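Local coordinates for glycerate dehydrogenase related protein (Thermoplasma acidophilum, PDB 3GVX), which probably reduces glyoxylate or hydroxypyruvate with a nicotinamide cofactor, as a D-isomer specific 2-hydroxyacid dehydrogenase, at residues 84-88 against 253-259; 77-83 against 267-272; 168-174 against 194-200; 199-205 against 226-232; 48-52 against 70-74. All coordinates share one frame. Residues are numbered along the deposited sequence.

Contact 1 (84-88 against 253-259); sequences SVAEH and SPHVAGG. With K (potassium ion), chain D.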
# COMPACT_ATOMS: atom_id res chain seq x y z
N SER B 84 1.56 -8.94 -7.87
CA SER B 84 2.04 -9.58 -6.66
C SER B 84 3.34 -8.96 -6.20
O SER B 84 3.50 -8.69 -5.03
CB SER B 84 2.24 -11.07 -6.90
OG SER B 84 2.68 -11.72 -5.73
N VAL B 85 4.27 -8.74 -7.12
CA VAL B 85 5.56 -8.17 -6.74
C VAL B 85 5.46 -6.73 -6.23
O VAL B 85 6.15 -6.36 -5.28
CB VAL B 85 6.60 -8.23 -7.91
CG1 VAL B 85 7.89 -7.52 -7.50
CG2 VAL B 85 6.88 -9.67 -8.30
N ALA B 86 4.60 -5.92 -6.85
CA ALA B 86 4.43 -4.54 -6.42
C ALA B 86 3.85 -4.52 -5.01
O ALA B 86 4.25 -3.69 -4.19
CB ALA B 86 3.51 -3.79 -7.39
N GLU B 87 2.93 -5.44 -4.72
CA GLU B 87 2.32 -5.54 -3.39
C GLU B 87 3.34 -5.94 -2.35
O GLU B 87 3.30 -5.47 -1.21
CB GLU B 87 1.18 -6.55 -3.37
CG GLU B 87 -0.13 -6.08 -3.94
CD GLU B 87 -1.24 -7.11 -3.72
OE1 GLU B 87 -1.12 -7.92 -2.79
OE2 GLU B 87 -2.23 -7.12 -4.47
N HIS B 88 4.26 -6.82 -2.73
CA HIS B 88 5.27 -7.26 -1.79
C HIS B 88 6.26 -6.15 -1.51
O HIS B 88 6.79 -6.05 -0.41
CB HIS B 88 6.04 -8.48 -2.32
CG HIS B 88 6.91 -9.11 -1.28
ND1 HIS B 88 6.44 -10.03 -0.38
CD2 HIS B 88 8.21 -8.89 -0.96
CE1 HIS B 88 7.41 -10.36 0.46
NE2 HIS B 88 8.49 -9.68 0.13
N SER B 253 13.23 -11.01 2.70
CA SER B 253 12.26 -12.04 2.42
C SER B 253 12.88 -13.00 1.39
O SER B 253 13.66 -12.59 0.54
CB SER B 253 10.94 -11.45 1.91
OG SER B 253 11.09 -10.66 0.76
N PRO B 254 12.54 -14.29 1.48
CA PRO B 254 13.03 -15.37 0.61
C PRO B 254 12.49 -15.52 -0.83
O PRO B 254 11.89 -16.54 -1.17
CB PRO B 254 12.75 -16.61 1.46
CG PRO B 254 11.50 -16.23 2.19
CD PRO B 254 11.80 -14.83 2.63
N HIS B 255 12.69 -14.50 -1.67
CA HIS B 255 12.26 -14.59 -3.06
C HIS B 255 10.81 -15.05 -3.17
O HIS B 255 10.51 -15.96 -3.94
CB HIS B 255 13.16 -15.60 -3.78
CG HIS B 255 13.38 -15.30 -5.22
ND1 HIS B 255 14.63 -15.00 -5.74
CD2 HIS B 255 12.52 -15.22 -6.26
CE1 HIS B 255 14.52 -14.74 -7.03
NE2 HIS B 255 13.25 -14.87 -7.37
N VAL B 256 9.91 -14.42 -2.41
CA VAL B 256 8.50 -14.78 -2.43
C VAL B 256 7.62 -13.65 -2.96
O VAL B 256 6.41 -13.76 -2.94
CB VAL B 256 7.99 -15.13 -1.02
CG1 VAL B 256 8.61 -16.45 -0.52
CG2 VAL B 256 8.30 -13.97 -0.07
N ALA B 257 8.23 -12.58 -3.44
CA ALA B 257 7.47 -11.44 -3.94
C ALA B 257 6.46 -11.81 -5.04
O ALA B 257 5.31 -11.38 -5.00
CB ALA B 257 8.41 -10.34 -4.44
N GLY B 258 6.89 -12.62 -6.00
CA GLY B 258 6.00 -13.02 -7.08
C GLY B 258 5.35 -14.37 -6.87
O GLY B 258 4.99 -15.07 -7.82
N GLY B 259 5.18 -14.73 -5.61
CA GLY B 259 4.60 -16.01 -5.27
C GLY B 259 5.72 -16.99 -5.01
O GLY B 259 6.75 -16.63 -4.44
K K D . 4.72 -11.56 -1.78
O HOH W 1 2.81 -10.14 -2.77
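Helix 79-97, through 84-88, meets the loop 253-259 that follows strand 250-252, the last strand of the Rossmann-type sheet; Val-85 and Ala-257 bring their CA atoms to 4.7 Å, and a type I turn from Val-256 to Gly-259 bends the loop at this point. Ser-84 OG donates to Ala-257 O (2.8 Å), and Gly-258 CA lies 3.7 Å from Val-85 CG2, so close that a CB on Gly-258 would be crowded. Gly-259 has backbone angles that themselves call for glycine. His-88 is the most involved residue of the helix: its NE2 donates to Ser-253 OG (2.8 Å), which also bonds Asp-234, while Ala-257 CA makes a CH-pi contact with one face, 4.0 Å from the ring centroid. His-88 ND1 binds the potassium ion at 2.7 Å. The ion is also held by Val-256 O at 3.0 Å, Ala-257 O at 3.3 Å, a water, and Thr-117 OG1 of the second subunit. One oxygen-rich site with a single histidine nitrogen thus couples a buried intrachain contact to the dimer interface.

Contact 2 (77-83 against 267-272); sequences NAGAYSI and IAIQLA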
# COMPACT_ATOMS: atom_id res chain seq x y z
N ASN B 77 -0.25 -14.06 -20.35
CA ASN B 77 -0.89 -13.57 -19.13
C ASN B 77 0.08 -13.44 -17.95
O ASN B 77 0.16 -14.33 -17.12
CB ASN B 77 -2.04 -14.52 -18.81
CG ASN B 77 -2.83 -14.11 -17.60
OD1 ASN B 77 -3.17 -12.95 -17.43
ND2 ASN B 77 -3.17 -15.09 -16.77
N ALA B 78 0.79 -12.31 -17.89
CA ALA B 78 1.79 -12.06 -16.84
C ALA B 78 1.45 -10.99 -15.80
O ALA B 78 2.26 -10.69 -14.93
CB ALA B 78 3.15 -11.73 -17.49
N GLY B 79 0.26 -10.42 -15.89
CA GLY B 79 -0.12 -9.40 -14.93
C GLY B 79 -0.07 -9.75 -13.46
O GLY B 79 0.35 -8.92 -12.66
N ALA B 80 -0.48 -10.97 -13.10
CA ALA B 80 -0.51 -11.42 -11.70
C ALA B 80 0.84 -11.32 -11.03
O ALA B 80 0.95 -10.95 -9.86
CB ALA B 80 -1.03 -12.86 -11.62
N TYR B 81 1.88 -11.61 -11.78
CA TYR B 81 3.22 -11.55 -11.25
C TYR B 81 3.66 -10.16 -10.83
O TYR B 81 4.14 -9.98 -9.72
CB TYR B 81 4.20 -12.15 -12.25
CG TYR B 81 5.61 -12.19 -11.73
CD1 TYR B 81 6.03 -13.19 -10.86
CD2 TYR B 81 6.52 -11.21 -12.09
CE1 TYR B 81 7.33 -13.22 -10.37
CE2 TYR B 81 7.83 -11.22 -11.61
CZ TYR B 81 8.23 -12.23 -10.75
OH TYR B 81 9.53 -12.27 -10.30
N SER B 82 3.53 -9.17 -11.71
CA SER B 82 3.93 -7.82 -11.34
C SER B 82 3.00 -7.26 -10.25
O SER B 82 3.45 -6.52 -9.38
CB SER B 82 4.00 -6.89 -12.57
OG SER B 82 3.08 -7.25 -13.57
N ILE B 83 1.72 -7.61 -10.30
CA ILE B 83 0.76 -7.17 -9.29
C ILE B 83 1.25 -7.65 -7.93
O ILE B 83 1.36 -6.89 -6.97
CB ILE B 83 -0.64 -7.78 -9.55
CG1 ILE B 83 -1.31 -7.02 -10.69
CG2 ILE B 83 -1.46 -7.82 -8.25
CD1 ILE B 83 -2.61 -7.62 -11.15
N ILE B 267 -6.00 -15.68 -9.35
CA ILE B 267 -6.32 -14.47 -10.05
C ILE B 267 -5.85 -14.46 -11.51
O ILE B 267 -6.39 -13.72 -12.33
CB ILE B 267 -5.76 -13.32 -9.18
CG1 ILE B 267 -6.92 -12.42 -8.75
CG2 ILE B 267 -4.56 -12.66 -9.84
CD1 ILE B 267 -7.93 -12.09 -9.85
N ALA B 268 -4.85 -15.29 -11.82
CA ALA B 268 -4.30 -15.39 -13.17
C ALA B 268 -5.36 -15.74 -14.21
O ALA B 268 -5.47 -15.08 -15.23
CB ALA B 268 -3.18 -16.43 -13.20
N ILE B 269 -6.18 -16.74 -13.91
CA ILE B 269 -7.21 -17.16 -14.85
C ILE B 269 -8.20 -16.05 -15.18
O ILE B 269 -8.62 -15.91 -16.32
CB ILE B 269 -7.93 -18.46 -14.35
CG1 ILE B 269 -8.76 -19.05 -15.50
CG2 ILE B 269 -8.73 -18.19 -13.08
CD1 ILE B 269 -7.89 -19.56 -16.66
N GLN B 270 -8.55 -15.23 -14.19
CA GLN B 270 -9.48 -14.13 -14.44
C GLN B 270 -8.87 -13.07 -15.33
O GLN B 270 -9.52 -12.54 -16.22
CB GLN B 270 -9.93 -13.49 -13.14
CG GLN B 270 -11.06 -12.51 -13.32
CD GLN B 270 -11.62 -12.06 -11.99
OE1 GLN B 270 -11.77 -12.85 -11.06
NE2 GLN B 270 -11.95 -10.78 -11.89
N LEU B 271 -7.61 -12.74 -15.06
CA LEU B 271 -6.90 -11.74 -15.85
C LEU B 271 -6.80 -12.22 -17.30
O LEU B 271 -6.87 -11.41 -18.23
CB LEU B 271 -5.50 -11.47 -15.27
CG LEU B 271 -5.47 -10.80 -13.88
CD1 LEU B 271 -4.09 -10.96 -13.26
CD2 LEU B 271 -5.89 -9.33 -14.00
N ALA B 272 -6.65 -13.53 -17.48
CA ALA B 272 -6.56 -14.11 -18.82
C ALA B 272 -7.85 -13.84 -19.59
O ALA B 272 -7.81 -13.33 -20.71
CB ALA B 272 -6.29 -15.63 -18.73
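Leu-271 lays its CD1 methyl against the first turn of helix 79-97, 3.6 Å from Ala-80 N, 4.0 Å from Ala-80 CB and 4.2 Å from Ile-83 CD1. Ala-80 is the small partner here: its CB also reaches Ile-267 CG2 at 4.0 Å and Ala-268 CB at 4.5 Å. The segments 79-83 and 267-272 cross at 125°, with axes 9.8 Å apart at closest approach. Just before helix 79-97, Asn-77 extends toward 267-272 and its ND2 donates to Ala-268 O (2.8 Å). That carbonyl already accepts from Ala-272 N (3.0 Å), so the amide adds a second donor without breaking the helical bond. Asn-77 ND2 also bonds Ile-56 O, bridging to the loop after strand 52-55. Tyr-121 of the second subunit packs on Ile-83, Ile-267 and Leu-271. In this family's two-domain architecture, the contact joins helices 79-97 and 266-279, which run between the two parallel sheets: aliphatic side chains make an apolar patch, and one asparagine amide supplies the direction that methyl packing lacks.

Contact 3 (168-174 against 194-200); sequences ADLFRQS and RLLANAR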
# COMPACT_ATOMS: atom_id res chain seq x y z
N ALA B 168 22.70 7.40 -10.83
CA ALA B 168 23.18 8.30 -9.80
C ALA B 168 22.23 9.47 -9.69
O ALA B 168 21.92 9.93 -8.59
CB ALA B 168 24.61 8.79 -10.11
N ASP B 169 21.75 9.95 -10.83
CA ASP B 169 20.81 11.06 -10.84
C ASP B 169 19.49 10.65 -10.17
O ASP B 169 18.85 11.45 -9.51
CB ASP B 169 20.56 11.54 -12.27
CG ASP B 169 19.46 12.59 -12.37
OD1 ASP B 169 19.45 13.54 -11.56
OD2 ASP B 169 18.59 12.48 -13.26
N LEU B 170 19.11 9.39 -10.35
CA LEU B 170 17.89 8.86 -9.75
C LEU B 170 18.03 8.84 -8.23
O LEU B 170 17.17 9.33 -7.52
CB LEU B 170 17.58 7.45 -10.27
CG LEU B 170 16.30 6.80 -9.74
CD1 LEU B 170 15.08 7.20 -10.58
CD2 LEU B 170 16.50 5.29 -9.75
N PHE B 171 19.12 8.27 -7.74
CA PHE B 171 19.37 8.23 -6.30
C PHE B 171 19.34 9.62 -5.70
O PHE B 171 18.86 9.82 -4.59
CB PHE B 171 20.72 7.57 -5.99
CG PHE B 171 20.67 6.07 -5.92
CD1 PHE B 171 20.25 5.33 -7.02
CD2 PHE B 171 20.99 5.40 -4.75
CE1 PHE B 171 20.14 3.94 -6.94
CE2 PHE B 171 20.88 4.01 -4.67
CZ PHE B 171 20.45 3.28 -5.77
N ARG B 172 19.85 10.59 -6.45
CA ARG B 172 19.89 11.96 -5.98
C ARG B 172 18.54 12.62 -5.79
O ARG B 172 18.41 13.54 -5.00
CB ARG B 172 20.74 12.80 -6.93
CG ARG B 172 22.24 12.62 -6.77
CD ARG B 172 22.94 13.87 -7.27
NE ARG B 172 22.92 13.98 -8.72
CZ ARG B 172 23.73 13.30 -9.54
NH1 ARG B 172 24.62 12.46 -9.04
NH2 ARG B 172 23.64 13.46 -10.85
N GLN B 173 17.53 12.14 -6.51
CA GLN B 173 16.19 12.72 -6.41
C GLN B 173 15.24 11.82 -5.64
O GLN B 173 14.05 12.10 -5.57
CB GLN B 173 15.60 12.94 -7.80
CG GLN B 173 16.43 13.80 -8.73
CD GLN B 173 15.78 13.92 -10.09
OE1 GLN B 173 14.72 14.52 -10.23
NE2 GLN B 173 16.41 13.33 -11.10
N SER B 174 15.76 10.74 -5.06
CA SER B 174 14.90 9.79 -4.36
C SER B 174 15.02 9.64 -2.84
O SER B 174 16.11 9.74 -2.27
CB SER B 174 15.07 8.41 -5.00
OG SER B 174 14.89 8.49 -6.40
N ARG B 194 30.17 3.42 -5.40
CA ARG B 194 30.10 4.68 -6.11
C ARG B 194 28.68 5.20 -6.32
O ARG B 194 28.44 6.40 -6.19
CB ARG B 194 30.81 4.60 -7.45
CG ARG B 194 31.21 5.97 -7.93
CD ARG B 194 31.04 6.15 -9.42
NE ARG B 194 29.68 5.89 -9.88
CZ ARG B 194 28.58 6.53 -9.47
NH1 ARG B 194 28.66 7.50 -8.56
NH2 ARG B 194 27.40 6.23 -10.01
N LEU B 195 27.76 4.31 -6.67
CA LEU B 195 26.37 4.73 -6.87
C LEU B 195 25.70 5.06 -5.53
O LEU B 195 25.01 6.07 -5.42
CB LEU B 195 25.58 3.64 -7.61
CG LEU B 195 24.05 3.80 -7.67
CD1 LEU B 195 23.68 5.11 -8.37
CD2 LEU B 195 23.48 2.57 -8.37
N LEU B 196 25.93 4.23 -4.52
CA LEU B 196 25.36 4.42 -3.19
C LEU B 196 25.70 5.75 -2.54
O LEU B 196 24.89 6.30 -1.79
CB LEU B 196 25.79 3.29 -2.25
CG LEU B 196 25.34 1.91 -2.71
CD1 LEU B 196 25.84 0.86 -1.72
CD2 LEU B 196 23.82 1.90 -2.85
N ALA B 197 26.88 6.27 -2.83
CA ALA B 197 27.32 7.54 -2.27
C ALA B 197 26.33 8.65 -2.60
O ALA B 197 26.39 9.72 -2.01
CB ALA B 197 28.72 7.89 -2.78
N ASN B 198 25.42 8.41 -3.54
CA ASN B 198 24.44 9.43 -3.90
C ASN B 198 23.23 9.43 -2.97
O ASN B 198 22.42 10.35 -3.00
CB ASN B 198 23.95 9.23 -5.34
CG ASN B 198 25.04 9.46 -6.36
OD1 ASN B 198 25.22 10.58 -6.85
ND2 ASN B 198 25.77 8.41 -6.70
N ALA B 199 23.11 8.40 -2.13
CA ALA B 199 21.96 8.27 -1.25
C ALA B 199 21.67 9.44 -0.32
O ALA B 199 22.52 9.90 0.43
CB ALA B 199 22.06 6.98 -0.43
N ARG B 200 20.44 9.93 -0.43
CA ARG B 200 19.98 11.00 0.43
C ARG B 200 19.97 10.41 1.80
O ARG B 200 19.99 9.19 1.96
CB ARG B 200 18.54 11.37 0.14
CG ARG B 200 18.32 11.94 -1.18
CD ARG B 200 16.93 12.44 -1.27
NE ARG B 200 16.85 13.35 -2.38
CZ ARG B 200 15.77 14.03 -2.73
NH1 ARG B 200 14.65 13.90 -2.03
NH2 ARG B 200 15.82 14.85 -3.76
O HOH W 2 18.81 8.63 -2.17
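Arg-200 reaches the last part of helix 167-172 and fixes its guanidinium on one carbonyl: NE and NH2 of Arg-200 both donate to Arg-172 O, at 3.1 and 3.2 Å. The nearly extended side chain runs alongside Ser-174, whose O lies 3.0 Å from Arg-200 CD, with Ser-174 N and Gln-173 C over one face of the guanidinium, and NH1 continues to a salt bridge with Asp-175. Arg-172 returns the exchange, its NH1 donating to Asn-198 OD1 (2.9 Å). The other end of that amide is used at home: Asn-198 ND2 bonds Leu-195 O (2.8 Å). A water completes the polar layer, donating to Phe-171 O (2.7 Å) and Ser-174 O (2.9 Å) and accepting from Arg-200 N (2.7 Å). Deeper lies Phe-171. Leu-195 CD1 sits over one face of its ring, 4.0 Å from the centroid, Leu-196 CD2 comes to 4.1 Å from Phe-171 CE2, and Asn-198 CB to 3.7 Å from Phe-171 CB. Helix 167-172 is thereby joined to helix 193-196 and the turn that follows it, within the Rossmann-type NAD-binding region. Two cationic donors share one backbone carbonyl, while the Phe-171 ring packs on the methyls of Leu-195 and Leu-196.

Contact 4 (199-205 against 226-232); sequences ARKNLTI and RSDVWYL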
# COMPACT_ATOMS: atom_id res chain seq x y z
N ALA B 199 23.11 8.40 -2.13
CA ALA B 199 21.96 8.27 -1.25
C ALA B 199 21.67 9.44 -0.32
O ALA B 199 22.52 9.90 0.43
CB ALA B 199 22.06 6.98 -0.43
N ARG B 200 20.44 9.93 -0.43
CA ARG B 200 19.98 11.00 0.43
C ARG B 200 19.97 10.41 1.80
O ARG B 200 19.99 9.19 1.96
CB ARG B 200 18.54 11.37 0.14
CG ARG B 200 18.32 11.94 -1.18
CD ARG B 200 16.93 12.44 -1.27
NE ARG B 200 16.85 13.35 -2.38
CZ ARG B 200 15.77 14.03 -2.73
NH1 ARG B 200 14.65 13.90 -2.03
NH2 ARG B 200 15.82 14.85 -3.76
N LYS B 201 19.85 11.28 2.78
CA LYS B 201 19.79 10.85 4.16
C LYS B 201 18.50 10.05 4.37
O LYS B 201 17.43 10.46 3.91
CB LYS B 201 19.82 12.07 5.08
CG LYS B 201 20.79 11.94 6.26
CD LYS B 201 22.25 11.73 5.78
CE LYS B 201 23.23 11.71 6.96
NZ LYS B 201 23.91 10.40 7.12
N ASN B 202 18.62 8.90 5.03
CA ASN B 202 17.49 8.02 5.33
C ASN B 202 16.89 7.28 4.15
O ASN B 202 15.74 6.83 4.20
CB ASN B 202 16.38 8.80 6.03
CG ASN B 202 16.83 9.37 7.34
OD1 ASN B 202 17.51 8.70 8.13
ND2 ASN B 202 16.45 10.60 7.60
N LEU B 203 17.68 7.13 3.10
CA LEU B 203 17.23 6.44 1.90
C LEU B 203 16.88 5.00 2.24
O LEU B 203 17.56 4.37 3.04
CB LEU B 203 18.31 6.46 0.83
CG LEU B 203 18.02 5.48 -0.31
CD1 LEU B 203 16.88 6.03 -1.21
CD2 LEU B 203 19.30 5.24 -1.10
N THR B 204 15.81 4.51 1.63
CA THR B 204 15.38 3.14 1.81
C THR B 204 15.45 2.51 0.43
O THR B 204 14.89 3.02 -0.54
CB THR B 204 13.94 3.04 2.33
OG1 THR B 204 13.86 3.70 3.60
CG2 THR B 204 13.53 1.58 2.49
N ILE B 205 16.15 1.39 0.36
CA ILE B 205 16.31 0.70 -0.89
C ILE B 205 15.54 -0.59 -0.87
O ILE B 205 15.60 -1.36 0.09
CB ILE B 205 17.78 0.44 -1.18
CG1 ILE B 205 18.52 1.78 -1.11
CG2 ILE B 205 17.92 -0.27 -2.52
CD1 ILE B 205 19.88 1.81 -1.74
N ARG B 226 26.97 4.12 6.41
CA ARG B 226 25.72 4.83 6.31
C ARG B 226 24.56 4.11 7.01
O ARG B 226 23.64 3.61 6.35
CB ARG B 226 25.40 5.00 4.84
CG ARG B 226 24.24 5.86 4.68
CD ARG B 226 24.66 7.20 5.18
NE ARG B 226 24.87 8.02 4.02
CZ ARG B 226 23.86 8.56 3.35
NH1 ARG B 226 22.62 8.37 3.79
NH2 ARG B 226 24.08 9.22 2.23
N SER B 227 24.59 4.09 8.33
CA SER B 227 23.57 3.42 9.14
C SER B 227 22.12 3.92 9.07
O SER B 227 21.24 3.31 9.67
CB SER B 227 24.00 3.40 10.61
OG SER B 227 23.89 4.69 11.20
N ASP B 228 21.87 5.03 8.38
CA ASP B 228 20.50 5.57 8.26
C ASP B 228 19.82 4.92 7.06
O ASP B 228 18.60 4.96 6.92
CB ASP B 228 20.55 7.08 8.05
CG ASP B 228 21.47 7.46 6.91
OD1 ASP B 228 22.65 7.06 6.96
OD2 ASP B 228 21.02 8.14 5.97
N VAL B 229 20.63 4.33 6.19
CA VAL B 229 20.13 3.68 4.99
C VAL B 229 19.72 2.25 5.26
O VAL B 229 20.41 1.50 5.96
CB VAL B 229 21.19 3.71 3.86
CG1 VAL B 229 20.67 2.94 2.64
CG2 VAL B 229 21.51 5.16 3.50
N TRP B 230 18.57 1.87 4.72
CA TRP B 230 18.08 0.53 4.89
C TRP B 230 18.02 -0.17 3.56
O TRP B 230 17.89 0.46 2.52
CB TRP B 230 16.70 0.51 5.56
CG TRP B 230 16.79 0.64 7.03
CD1 TRP B 230 17.34 1.68 7.72
CD2 TRP B 230 16.36 -0.31 8.01
NE1 TRP B 230 17.27 1.45 9.06
CE2 TRP B 230 16.67 0.24 9.27
CE3 TRP B 230 15.73 -1.55 7.95
CZ2 TRP B 230 16.38 -0.43 10.47
CZ3 TRP B 230 15.44 -2.22 9.14
CH2 TRP B 230 15.76 -1.65 10.39
N TYR B 231 18.13 -1.48 3.62
CA TYR B 231 18.09 -2.28 2.43
C TYR B 231 17.04 -3.34 2.64
O TYR B 231 17.20 -4.22 3.48
CB TYR B 231 19.46 -2.91 2.18
CG TYR B 231 19.52 -3.75 0.93
CD1 TYR B 231 19.25 -3.19 -0.32
CD2 TYR B 231 19.89 -5.09 0.98
CE1 TYR B 231 19.32 -3.96 -1.48
CE2 TYR B 231 19.97 -5.87 -0.18
CZ TYR B 231 19.69 -5.30 -1.41
OH TYR B 231 19.80 -6.05 -2.55
N LEU B 232 15.95 -3.25 1.89
CA LEU B 232 14.89 -4.23 2.01
C LEU B 232 14.93 -5.07 0.75
O LEU B 232 14.80 -4.55 -0.36
CB LEU B 232 13.54 -3.54 2.13
CG LEU B 232 13.59 -2.32 3.05
CD1 LEU B 232 12.23 -1.66 3.02
CD2 LEU B 232 14.01 -2.71 4.48
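Two parallel strands of a Rossmann-type sheet meet here, the first and last elements of the beta-alpha-beta unit formed by strand 204-207, helix 216-225 and strand 230-233. Backbone hydrogen bonds set the register: Trp-230 N donates to Leu-203 O (3.2 Å), Ile-205 N to Trp-230 O (2.9 Å) and Leu-232 N to Ile-205 O (2.6 Å). Thr-204 thus pairs with Trp-230 and Ile-205 with Tyr-231, as expected of parallel neighbours, where one residue bonds to both sides of its partner.

Apolar packing divides between the sheet faces. On the side of Ile-205 and Tyr-231, Ile-205 CG2 meets the edge of the tyrosine ring, 3.9 Å from Tyr-231 CD1; helix 216-225 covers this side through Met-219 and Leu-223. On the side of Thr-204 and Trp-230, Thr-204 CG2 lies 3.5 Å from Leu-232 CD1, and His-96 of helix 79-97 touches Thr-204 and stacks on the indole. Nearer the turns, Val-229 CG2 lies 4.4 Å from both Ala-199 CB and Leu-203 CB.

Charged and polar groups tie the turns that precede the strands. Arg-226 NH1 pairs with Asp-228 OD2 at 2.7 Å within its own segment; Lys-201 joins this salt-bridge network from the other, its NZ 3.6 Å from the less surely placed Asp-228 OD1. Arg-226 NH2 donates to Ala-199 O over a very short 2.5 Å. Asp-228 OD2 receives Asn-202 N at 2.7 Å, along an almost straight N-H...O line of 175°.

Contact 5 (48-52 against 70-74); sequences KRTKM and ENVVL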
# COMPACT_ATOMS: atom_id res chain seq x y z
N LYS B 48 -10.58 -21.62 -38.88
CA LYS B 48 -10.77 -20.72 -39.99
C LYS B 48 -11.14 -19.34 -39.52
O LYS B 48 -10.98 -18.37 -40.25
CB LYS B 48 -11.88 -21.25 -40.88
CG LYS B 48 -11.42 -22.22 -41.90
CD LYS B 48 -12.61 -22.77 -42.62
CE LYS B 48 -12.17 -23.44 -43.89
NZ LYS B 48 -12.96 -24.67 -44.05
N ARG B 49 -11.63 -19.25 -38.29
CA ARG B 49 -12.04 -17.96 -37.77
C ARG B 49 -11.11 -17.40 -36.69
O ARG B 49 -11.36 -16.33 -36.14
CB ARG B 49 -13.46 -18.08 -37.22
CG ARG B 49 -14.42 -18.71 -38.20
CD ARG B 49 -15.83 -18.75 -37.67
NE ARG B 49 -16.27 -17.43 -37.23
CZ ARG B 49 -16.49 -17.10 -35.96
NH1 ARG B 49 -16.31 -17.99 -35.00
NH2 ARG B 49 -16.89 -15.87 -35.66
N THR B 50 -10.03 -18.13 -36.41
CA THR B 50 -9.08 -17.74 -35.38
C THR B 50 -8.47 -16.36 -35.58
O THR B 50 -7.92 -16.06 -36.64
CB THR B 50 -7.90 -18.72 -35.27
OG1 THR B 50 -8.37 -20.07 -35.33
CG2 THR B 50 -7.16 -18.50 -33.96
N LYS B 51 -8.58 -15.52 -34.56
CA LYS B 51 -8.01 -14.19 -34.61
C LYS B 51 -7.07 -13.99 -33.46
O LYS B 51 -6.10 -13.28 -33.55
CB LYS B 51 -9.08 -13.13 -34.47
CG LYS B 51 -10.05 -13.01 -35.59
CD LYS B 51 -11.06 -11.98 -35.16
CE LYS B 51 -11.91 -11.53 -36.31
NZ LYS B 51 -12.87 -10.52 -35.81
N MSE B 52 -7.40 -14.63 -32.36
CA MSE B 52 -6.62 -14.44 -31.16
C MSE B 52 -6.49 -15.65 -30.27
O MSE B 52 -7.45 -16.38 -30.04
CB MSE B 52 -7.21 -13.26 -30.37
CG MSE B 52 -6.51 -12.92 -29.05
SE MSE B 52 -6.95 -14.13 -27.78
CE MSE B 52 -7.29 -13.34 -26.53
N GLU B 70 0.50 -15.67 -39.39
CA GLU B 70 0.70 -14.23 -39.32
C GLU B 70 -0.47 -13.37 -38.84
O GLU B 70 -0.25 -12.39 -38.15
CB GLU B 70 1.17 -13.72 -40.68
CG GLU B 70 1.39 -12.22 -40.76
CD GLU B 70 2.61 -11.75 -39.94
OE1 GLU B 70 3.43 -12.57 -39.49
OE2 GLU B 70 2.75 -10.52 -39.74
N ASN B 71 -1.69 -13.72 -39.21
CA ASN B 71 -2.85 -12.91 -38.81
C ASN B 71 -3.37 -13.16 -37.39
O ASN B 71 -4.19 -12.40 -36.89
CB ASN B 71 -4.00 -13.14 -39.78
CG ASN B 71 -4.44 -14.58 -39.82
OD1 ASN B 71 -3.68 -15.46 -40.23
ND2 ASN B 71 -5.66 -14.83 -39.38
N VAL B 72 -2.88 -14.22 -36.77
CA VAL B 72 -3.31 -14.60 -35.42
C VAL B 72 -2.44 -14.00 -34.33
O VAL B 72 -1.23 -14.22 -34.28
CB VAL B 72 -3.33 -16.14 -35.25
CG1 VAL B 72 -3.92 -16.51 -33.89
CG2 VAL B 72 -4.13 -16.78 -36.40
N VAL B 73 -3.07 -13.25 -33.44
CA VAL B 73 -2.36 -12.62 -32.36
C VAL B 73 -2.26 -13.51 -31.13
O VAL B 73 -3.25 -14.03 -30.62
CB VAL B 73 -3.03 -11.28 -31.99
CG1 VAL B 73 -2.39 -10.69 -30.72
CG2 VAL B 73 -2.92 -10.31 -33.17
N LEU B 74 -1.03 -13.70 -30.66
CA LEU B 74 -0.79 -14.50 -29.48
C LEU B 74 -0.55 -13.58 -28.29
O LEU B 74 0.34 -12.74 -28.32
CB LEU B 74 0.45 -15.39 -29.66
CG LEU B 74 0.90 -16.18 -28.42
CD1 LEU B 74 -0.14 -17.23 -28.02
CD2 LEU B 74 2.27 -16.83 -28.71
O HOH W 3 -6.79 -17.57 -38.76
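Val-72 carries the largest share of this contact. Its CG1 methyl lies 3.8 Å from Thr-50 CG2 and 4.2 Å from Met-52 N, and its side chain also packs on Ile-53 of the adjoining strand. Val-73 follows with the one direct hydrogen bond between the segments: its N donates to Lys-51 O at 3.0 Å, close to linear at 168°. Its own carbonyl faces 48-52, Val-73 O standing 3.4 Å from Met-52 CA in a CA-H...O contact. This is the opening of a parallel pairing, with Met-52, here a selenomethionine, set beside Val-73 at a CA-CA distance of 4.8 Å. Strand 73-75 is the outermost in this chain of a five-stranded parallel sheet, and strand 52-55 is its inner neighbour. Both residues of the pair point to the same side, where Phe-279 of helix 266-279 packs on each. Thr-50 is the third main contributor. Beyond its methyl contact it offers Thr-50 O to a water at 2.8 Å, and that water accepts from Asn-71 ND2 at 3.0 Å, bridging the segments ahead of the strands. Thr-50 OG1 turns back to its own loop, bonding Gly-47 N, and Lys-51 NZ forms a salt bridge with Glu-36.

In the fold
From the N terminus, contact 5 closes first, a short loop that sets the edge strand 73-75 beside strand 52-55. Contact 2 opens just before and in the first turn of helix 79-97, and contact 1 opens directly after it. Contact 1 closes before contact 2, at 253-259 and 267-272, so the smaller loop is enclosed by the larger, and Tyr-81 CE1 touches Gly-258 CA at 3.6 Å between them. Both enclose contacts 3 and 4, which come in series and share Ala-199 and Arg-200: contact 3 joins helix 167-172 to helix 193-196 and the following turn, contact 4 strand 204-207 to strand 230-233 across helix 216-225. Contacts 4 and 5, about 50 Å apart between centres, lie on opposite sides of the chain's centre.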